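Local coordinates for NifU like protein IscU (Streptococcus pyogenes, PDB 1SU0) that probably serves as a scaffold on which iron-sulfur clusters are assembled by IscS and then passed to other proteins, and here binds zinc, at residues C65-V79 and R124-K136. Numbering follows the deposited sequence.
With ZN (zinc ion), chain B.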
loop_
_atom_site.group_PDB
_atom_site.type_symbol
_atom_site.label_atom_id
_atom_site.label_comp_id
_atom_site.label_asym_id
_atom_site.label_seq_id
_atom_site.Cartn_x
_atom_site.Cartn_y
_atom_site.Cartn_z
ATOM N N CYS A 65 11.479 -5.945 1.676
ATOM C CA CYS A 65 11.165 -6.825 2.783
ATOM C C CYS A 65 9.726 -7.358 2.699
ATOM O O CYS A 65 8.911 -6.867 1.916
ATOM C CB CYS A 65 11.449 -6.120 4.129
ATOM S SG CYS A 65 10.300 -4.834 4.673
ATOM N N THR A 66 9.439 -8.388 3.486
ATOM C CA THR A 66 8.098 -8.955 3.555
ATOM C C THR A 66 7.063 -7.891 3.828
ATOM O O THR A 66 6.024 -7.847 3.176
ATOM C CB THR A 66 8.036 -9.996 4.665
ATOM O OG1 THR A 66 8.795 -11.129 4.277
ATOM C CG2 THR A 66 6.612 -10.552 4.826
ATOM N N ILE A 67 7.349 -7.043 4.811
ATOM C CA ILE A 67 6.409 -6.024 5.270
ATOM C C ILE A 67 6.042 -5.085 4.132
ATOM O O ILE A 67 4.880 -4.784 3.921
ATOM C CB ILE A 67 7.037 -5.190 6.402
ATOM C CG1 ILE A 67 7.402 -6.066 7.618
ATOM C CG2 ILE A 67 6.121 -3.976 6.761
ATOM C CD1 ILE A 67 6.240 -6.667 8.322
ATOM N N SER A 68 7.053 -4.653 3.387
ATOM C CA SER A 68 6.893 -3.605 2.379
ATOM C C SER A 68 6.160 -4.094 1.151
ATOM O O SER A 68 5.376 -3.380 0.584
ATOM C CB SER A 68 8.259 -3.110 1.941
ATOM O OG SER A 68 8.084 -2.024 1.067
ATOM N N THR A 69 6.436 -5.322 0.740
ATOM C CA THR A 69 5.739 -5.943 -0.374
ATOM C C THR A 69 4.288 -6.206 -0.013
ATOM O O THR A 69 3.373 -5.855 -0.773
ATOM C CB THR A 69 6.414 -7.296 -0.714
ATOM O OG1 THR A 69 7.778 -7.064 -1.077
ATOM C CG2 THR A 69 5.804 -7.935 -1.957
ATOM N N ALA A 70 4.090 -6.854 1.137
ATOM C CA ALA A 70 2.755 -7.079 1.649
ATOM C C ALA A 70 1.973 -5.767 1.589
ATOM O O ALA A 70 0.927 -5.708 1.006
ATOM C CB ALA A 70 2.792 -7.620 3.059
ATOM N N SER A 71 2.533 -4.710 2.150
ATOM C CA SER A 71 1.836 -3.423 2.282
ATOM C C SER A 71 1.504 -2.797 0.926
ATOM O O SER A 71 0.453 -2.201 0.768
ATOM C CB SER A 71 2.689 -2.462 3.089
ATOM O OG SER A 71 1.939 -1.327 3.423
ATOM N N SER A 72 2.382 -2.975 -0.070
ATOM C CA SER A 72 2.085 -2.495 -1.400
ATOM C C SER A 72 0.916 -3.249 -1.984
ATOM O O SER A 72 -0.019 -2.661 -2.545
ATOM C CB SER A 72 3.310 -2.641 -2.291
ATOM O OG SER A 72 4.388 -1.917 -1.726
ATOM N N SER A 73 0.946 -4.561 -1.825
ATOM C CA SER A 73 -0.074 -5.410 -2.399
ATOM C C SER A 73 -1.425 -5.060 -1.786
ATOM O O SER A 73 -2.412 -4.849 -2.489
ATOM C CB SER A 73 0.324 -6.868 -2.182
ATOM O OG SER A 73 -0.731 -7.732 -2.484
ATOM N N MET A 74 -1.461 -4.952 -0.472
ATOM C CA MET A 74 -2.699 -4.611 0.233
ATOM C C MET A 74 -3.202 -3.183 -0.089
ATOM O O MET A 74 -4.402 -2.930 -0.195
ATOM C CB MET A 74 -2.470 -4.763 1.730
ATOM C CG MET A 74 -2.176 -6.191 2.192
ATOM S SD MET A 74 -1.281 -6.180 3.967
ATOM C CE MET A 74 -1.683 -8.021 4.600
ATOM N N MET A 75 -2.282 -2.247 -0.248
ATOM C CA MET A 75 -2.631 -0.891 -0.663
ATOM C C MET A 75 -3.440 -0.905 -1.982
ATOM O O MET A 75 -4.457 -0.225 -2.081
ATOM C CB MET A 75 -1.364 -0.057 -0.792
ATOM C CG MET A 75 -1.592 1.392 -1.215
ATOM S SD MET A 75 -1.739 1.574 -3.166
ATOM C CE MET A 75 0.096 1.007 -3.740
ATOM N N THR A 76 -3.026 -1.708 -2.960
ATOM C CA THR A 76 -3.713 -1.760 -4.251
ATOM C C THR A 76 -5.147 -2.239 -4.095
ATOM O O THR A 76 -6.045 -1.719 -4.733
ATOM C CB THR A 76 -3.010 -2.705 -5.275
ATOM O OG1 THR A 76 -3.114 -4.075 -4.849
ATOM C CG2 THR A 76 -1.517 -2.419 -5.396
ATOM N N ASP A 77 -5.348 -3.252 -3.268
ATOM C CA ASP A 77 -6.669 -3.769 -3.038
ATOM C C ASP A 77 -7.547 -2.664 -2.444
ATOM O O ASP A 77 -8.730 -2.552 -2.780
ATOM C CB ASP A 77 -6.628 -4.928 -2.045
ATOM C CG ASP A 77 -6.206 -6.247 -2.659
ATOM O OD1 ASP A 77 -5.974 -6.356 -3.876
ATOM O OD2 ASP A 77 -6.096 -7.260 -1.947
ATOM N N ALA A 78 -6.964 -1.865 -1.550
ATOM C CA ALA A 78 -7.723 -0.900 -0.745
ATOM C C ALA A 78 -8.149 0.339 -1.502
ATOM O O ALA A 78 -9.087 1.015 -1.086
ATOM C CB ALA A 78 -6.908 -0.462 0.480
ATOM N N VAL A 79 -7.449 0.660 -2.578
ATOM C CA VAL A 79 -7.621 1.945 -3.239
ATOM C C VAL A 79 -8.260 1.840 -4.624
ATOM O O VAL A 79 -8.690 2.849 -5.192
ATOM C CB VAL A 79 -6.271 2.698 -3.352
ATOM C CG1 VAL A 79 -5.641 2.858 -1.975
ATOM C CG2 VAL A 79 -5.329 2.018 -4.320
ATOM N N ARG A 124 10.107 -0.250 10.575
ATOM C CA ARG A 124 9.134 -0.824 9.644
ATOM C C ARG A 124 8.037 0.161 9.157
ATOM O O ARG A 124 7.379 -0.086 8.132
ATOM C CB ARG A 124 8.444 -2.048 10.288
ATOM C CG ARG A 124 9.391 -3.153 10.788
ATOM C CD ARG A 124 10.183 -3.780 9.698
ATOM N NE ARG A 124 11.081 -4.818 10.163
ATOM C CZ ARG A 124 11.690 -5.681 9.348
ATOM N NH1 ARG A 124 11.458 -5.641 8.044
ATOM N NH2 ARG A 124 12.515 -6.611 9.828
ATOM N N ILE A 125 7.821 1.246 9.902
ATOM C CA ILE A 125 6.837 2.247 9.526
ATOM C C ILE A 125 6.997 2.625 8.052
ATOM O O ILE A 125 6.048 2.528 7.258
ATOM C CB ILE A 125 6.963 3.514 10.399
ATOM C CG1 ILE A 125 6.928 3.194 11.906
ATOM C CG2 ILE A 125 5.866 4.527 10.040
ATOM C CD1 ILE A 125 5.740 2.495 12.360
ATOM N N LYS A 126 8.210 3.030 7.684
ATOM C CA LYS A 126 8.482 3.480 6.319
ATOM C C LYS A 126 8.480 2.322 5.297
ATOM O O LYS A 126 8.241 2.547 4.110
ATOM C CB LYS A 126 9.791 4.283 6.269
ATOM C CG LYS A 126 9.977 5.210 5.053
ATOM C CD LYS A 126 9.032 6.432 5.086
ATOM C CE LYS A 126 9.796 7.732 5.355
ATOM N NZ LYS A 126 10.057 7.910 6.820
ATOM N N CYS A 127 8.726 1.094 5.745
ATOM C CA CYS A 127 8.553 -0.073 4.873
ATOM C C CYS A 127 7.073 -0.138 4.419
ATOM O O CYS A 127 6.742 -0.241 3.228
ATOM C CB CYS A 127 8.961 -1.369 5.600
ATOM S SG CYS A 127 10.709 -1.437 6.173
ATOM N N SER A 128 6.189 -0.010 5.393
ATOM C CA SER A 128 4.761 -0.114 5.166
ATOM C C SER A 128 4.139 1.087 4.412
ATOM O O SER A 128 3.243 0.916 3.606
ATOM C CB SER A 128 4.095 -0.319 6.512
ATOM O OG SER A 128 4.205 0.850 7.295
ATOM N N THR A 129 4.651 2.291 4.616
ATOM C CA THR A 129 4.043 3.477 3.993
ATOM C C THR A 129 4.499 3.739 2.559
ATOM O O THR A 129 3.822 4.457 1.834
ATOM C CB THR A 129 4.278 4.717 4.828
ATOM O OG1 THR A 129 5.677 4.930 4.968
ATOM C CG2 THR A 129 3.757 4.535 6.255
ATOM N N LEU A 130 5.601 3.136 2.140
ATOM C CA LEU A 130 6.168 3.387 0.818
ATOM C C LEU A 130 5.144 3.359 -0.310
ATOM O O LEU A 130 5.063 4.283 -1.117
ATOM C CB LEU A 130 7.305 2.385 0.524
ATOM C CG LEU A 130 8.087 2.492 -0.807
ATOM C CD1 LEU A 130 8.471 3.891 -1.197
ATOM C CD2 LEU A 130 9.341 1.641 -0.728
ATOM N N ALA A 131 4.362 2.296 -0.371
ATOM C CA ALA A 131 3.354 2.151 -1.418
ATOM C C ALA A 131 2.322 3.275 -1.347
ATOM O O ALA A 131 1.939 3.864 -2.372
ATOM C CB ALA A 131 2.679 0.845 -1.297
ATOM N N TRP A 132 1.887 3.572 -0.130
ATOM C CA TRP A 132 0.896 4.605 0.067
ATOM C C TRP A 132 1.381 5.948 -0.460
ATOM O O TRP A 132 0.617 6.668 -1.073
ATOM C CB TRP A 132 0.507 4.681 1.543
ATOM C CG TRP A 132 -0.243 3.481 1.961
ATOM C CD1 TRP A 132 0.267 2.368 2.573
ATOM C CD2 TRP A 132 -1.631 3.224 1.745
ATOM N NE1 TRP A 132 -0.725 1.443 2.757
ATOM C CE2 TRP A 132 -1.907 1.949 2.279
ATOM C CE3 TRP A 132 -2.682 3.951 1.162
ATOM C CZ2 TRP A 132 -3.181 1.383 2.246
ATOM C CZ3 TRP A 132 -3.949 3.381 1.120
ATOM C CH2 TRP A 132 -4.188 2.119 1.666
ATOM N N ASN A 133 2.661 6.244 -0.270
ATOM C CA ASN A 133 3.243 7.519 -0.705
ATOM C C ASN A 133 3.486 7.557 -2.200
ATOM O O ASN A 133 3.469 8.619 -2.800
ATOM C CB ASN A 133 4.529 7.808 0.075
ATOM C CG ASN A 133 4.288 7.891 1.586
ATOM O OD1 ASN A 133 5.220 8.066 2.363
ATOM N ND2 ASN A 133 3.031 7.711 2.005
ATOM N N ALA A 134 3.688 6.398 -2.814
ATOM C CA ALA A 134 3.807 6.330 -4.274
ATOM C C ALA A 134 2.427 6.537 -4.873
ATOM O O ALA A 134 2.292 6.988 -6.009
ATOM C CB ALA A 134 4.404 4.996 -4.731
ATOM N N LEU A 135 1.405 6.206 -4.096
ATOM C CA LEU A 135 0.045 6.478 -4.489
ATOM C C LEU A 135 -0.216 7.969 -4.393
ATOM O O LEU A 135 -0.718 8.559 -5.341
ATOM C CB LEU A 135 -0.945 5.715 -3.603
ATOM C CG LEU A 135 -2.413 5.923 -3.956
ATOM C CD1 LEU A 135 -2.653 5.641 -5.421
ATOM C CD2 LEU A 135 -3.278 5.025 -3.107
ATOM N N LYS A 136 0.116 8.575 -3.253
ATOM C CA LYS A 136 -0.095 10.015 -3.051
ATOM C C LYS A 136 0.457 10.820 -4.233
ATOM O O LYS A 136 -0.186 11.746 -4.739
ATOM C CB LYS A 136 0.590 10.479 -1.767
ATOM C CG LYS A 136 -0.129 10.078 -0.463
ATOM C CD LYS A 136 0.418 10.950 0.653
ATOM C CE LYS A 136 0.063 10.475 2.028
ATOM N NZ LYS A 136 1.017 11.131 2.981
HETATM ZN ZN ZN B . 11.560 -2.620 4.469
HETATM O O HOH W 1 4.791 -0.402 0.786
HETATM O O HOH W 2 -0.827 -1.524 3.076
#
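The zinc site of this IscU lies at the N-terminal end of a buried contact, where helix 66-79 packs against the 124-136 part of helix 122-139. C65 and C127 face each other across it. C127 SG binds the zinc ion at 2.2 Å and C65 SG at 2.6 Å; C40 and D42 belong to the same site. C65 is also the N-cap of its helix, with a weak bond from S68 N to its sulfur. R124 NH1 lies 3.7 Å from C65 SG, which is at the edge of the guanidinium group.

The helices run nearly parallel, at 30°, and small residues bring their axes to 7.4 Å. Two serines of helix 66-79 donate to backbone carbonyls of the other helix. With chi1 at -169°, the S71 hydroxyl is turned away from its own N and donates in plane to a lone pair of S128 O at 2.6 Å. S68 OG donates a hydrogen bond to C127 O at 3.1 Å, tilted from the carbonyl plane. The second helix is kinked, and A131 N lacks its bond to the preceding turn. Water 1 accepts from it instead. Water 2 joins S71 O to W132 NE1.

Farther along, W132 fits as a knob among S71, M75, A78 and V79. M75 CG lies over the centre of its six-membered ring, 3.5 Å from the centroid, in a CH-pi contact. The bent M75 chain carries CE to A131 CB. V79 CG1 and L135 CD2 meet tip to tip. F94 of helix 84-97 stacks on W132. Close helix packing thus joins a hydrophobic core to the cysteine-rich metal site characteristic of IscU-type scaffolds in the NifU family.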